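Local coordinates for protein branched-chain phosphotransacylase (Enterococcus faecalis, PDB 1YCO) that probably acts as an acyltransferase, moving branched-chain acyl groups to or from phosphate, at residues I123-T126 against Q127-I131. Residues are numbered along the deposited sequence; the frame is centred on the assembly and turned at random.
Sequences IAPT and QATLI
T126 and T129 meet hydroxyl to hydroxyl at the start of helix 127-143, where T126 holds the N-cap position at the end of the loop that follows strand 113-117. Their side chains cross at about a right angle, and OG1 of T126 hydrogen-bonds OG1 of T129 at 3.2 Å. The T126 hydroxyl reaches over the first turn because its OG1 sits between the backbone N and the carbonyl carbon (chi1 56°). A water completes a small polar ring: it accepts from T126 N at 3.1 Å and lies 2.7 Å from T129 OG1, bridging loop backbone and helix side chain. The methyl of T129 turns to P125 instead, CG2 of T129 packing on CB of P125 at 3.6 Å, again nearly perpendicular. The same P125 CB also touches CD2 of the buried L130 at 3.9 Å, so one proline carbon meets both the T129 methyl and L130, apart from the hydroxyl pair. Q127, the first helical residue, touches L169 and E172 of helix 165-177 with its extended side chain. The first helical turn is closed by L130 N donating to T126 O, 2.8 Å and nearly straight at 165°.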
ATOM      1  N   ILE A 123      12.310  -8.723   2.858  1.00 36.70           N
ATOM      2  CA  ILE A 123      12.308  -7.493   2.078  1.00 35.47           C
ATOM      3  C   ILE A 123      11.769  -7.563   0.657  1.00 34.11           C
ATOM      4  O   ILE A 123      10.837  -6.839   0.301  1.00 35.40           O
ATOM      5  CB  ILE A 123      13.705  -6.894   2.004  1.00 36.39           C
ATOM      6  CG1 ILE A 123      14.213  -6.616   3.419  1.00 37.53           C
ATOM      7  CG2 ILE A 123      13.669  -5.584   1.167  1.00 37.66           C
ATOM      8  CD1 ILE A 123      15.678  -6.194   3.465  1.00 39.83           C
ATOM      9  N   ALA A 124      12.366  -8.417  -0.157  1.00 32.12           N
ATOM     10  CA  ALA A 124      11.956  -8.539  -1.549  1.00 32.02           C
ATOM     11  C   ALA A 124      12.128  -9.983  -1.996  1.00 32.22           C
ATOM     12  O   ALA A 124      12.968 -10.296  -2.832  1.00 30.41           O
ATOM     13  CB  ALA A 124      12.798  -7.610  -2.414  1.00 30.34           C
ATOM     14  N   PRO A 125      11.304 -10.882  -1.443  1.00 34.61           N
ATOM     15  CA  PRO A 125      11.303 -12.321  -1.722  1.00 34.92           C
ATOM     16  C   PRO A 125      11.507 -12.745  -3.180  1.00 35.04           C
ATOM     17  O   PRO A 125      10.958 -12.137  -4.106  1.00 36.86           O
ATOM     18  CB  PRO A 125       9.945 -12.768  -1.192  1.00 36.13           C
ATOM     19  CG  PRO A 125       9.683 -11.812  -0.073  1.00 37.62           C
ATOM     20  CD  PRO A 125      10.115 -10.503  -0.656  1.00 36.32           C
ATOM     21  N   THR A 126      12.305 -13.792  -3.357  1.00 33.74           N
ATOM     22  CA  THR A 126      12.563 -14.390  -4.665  1.00 34.50           C
ATOM     23  C   THR A 126      11.454 -15.423  -4.841  1.00 33.98           C
ATOM     24  O   THR A 126      10.625 -15.604  -3.957  1.00 35.39           O
ATOM     25  CB  THR A 126      13.888 -15.174  -4.694  1.00 34.27           C
ATOM     26  OG1 THR A 126      13.870 -16.167  -3.658  1.00 34.76           O
ATOM     27  CG2 THR A 126      15.070 -14.246  -4.488  1.00 36.03           C
ATOM     28  N   GLN A 127      11.459 -16.131  -5.959  1.00 34.56           N
ATOM     29  CA  GLN A 127      10.429 -17.123  -6.189  1.00 33.88           C
ATOM     30  C   GLN A 127      10.418 -18.209  -5.115  1.00 33.69           C
ATOM     31  O   GLN A 127       9.359 -18.659  -4.680  1.00 32.90           O
ATOM     32  CB  GLN A 127      10.616 -17.755  -7.560  1.00 34.85           C
ATOM     33  CG  GLN A 127       9.689 -18.923  -7.830  1.00 38.84           C
ATOM     34  CD  GLN A 127       9.826 -19.437  -9.242  1.00 40.91           C
ATOM     35  OE1 GLN A 127      10.731 -19.027  -9.972  1.00 42.71           O
ATOM     36  NE2 GLN A 127       8.933 -20.346  -9.638  1.00 41.92           N
ATOM     37  N   ALA A 128      11.602 -18.634  -4.687  1.00 32.57           N
ATOM     38  CA  ALA A 128      11.700 -19.684  -3.681  1.00 30.99           C
ATOM     39  C   ALA A 128      11.143 -19.190  -2.344  1.00 29.90           C
ATOM     40  O   ALA A 128      10.411 -19.900  -1.655  1.00 27.89           O
ATOM     41  CB  ALA A 128      13.152 -20.123  -3.526  1.00 31.69           C
ATOM     42  N   THR A 129      11.505 -17.962  -1.998  1.00 28.76           N
ATOM     43  CA  THR A 129      11.055 -17.341  -0.770  1.00 29.44           C
ATOM     44  C   THR A 129       9.543 -17.105  -0.746  1.00 29.73           C
ATOM     45  O   THR A 129       8.862 -17.376   0.258  1.00 28.77           O
ATOM     46  CB  THR A 129      11.758 -16.012  -0.562  1.00 30.12           C
ATOM     47  OG1 THR A 129      13.171 -16.227  -0.585  1.00 32.58           O
ATOM     48  CG2 THR A 129      11.348 -15.392   0.772  1.00 28.76           C
ATOM     49  N   LEU A 130       9.021 -16.605  -1.857  1.00 28.97           N
ATOM     50  CA  LEU A 130       7.599 -16.324  -1.957  1.00 30.55           C
ATOM     51  C   LEU A 130       6.861 -17.644  -1.792  1.00 31.10           C
ATOM     52  O   LEU A 130       5.847 -17.706  -1.103  1.00 30.62           O
ATOM     53  CB  LEU A 130       7.281 -15.672  -3.313  1.00 32.56           C
ATOM     54  CG  LEU A 130       6.125 -14.663  -3.442  1.00 34.32           C
ATOM     55  CD1 LEU A 130       4.812 -15.367  -3.279  1.00 36.34           C
ATOM     56  CD2 LEU A 130       6.274 -13.537  -2.425  1.00 33.69           C
ATOM     57  N   ILE A 131       7.392 -18.704  -2.404  1.00 31.66           N
ATOM     58  CA  ILE A 131       6.788 -20.031  -2.297  1.00 32.46           C
ATOM     59  C   ILE A 131       6.659 -20.443  -0.824  1.00 33.20           C
ATOM     60  O   ILE A 131       5.613 -20.941  -0.409  1.00 33.11           O
ATOM     61  CB  ILE A 131       7.617 -21.086  -3.079  1.00 32.69           C
ATOM     62  CG1 ILE A 131       7.374 -20.907  -4.582  1.00 32.14           C
ATOM     63  CG2 ILE A 131       7.247 -22.498  -2.637  1.00 32.15           C
ATOM     64  CD1 ILE A 131       8.188 -21.832  -5.467  1.00 31.59           C
TER
HETATM   65  O   HOH W   1      14.310 -13.827  -1.054  1.00 39.20           O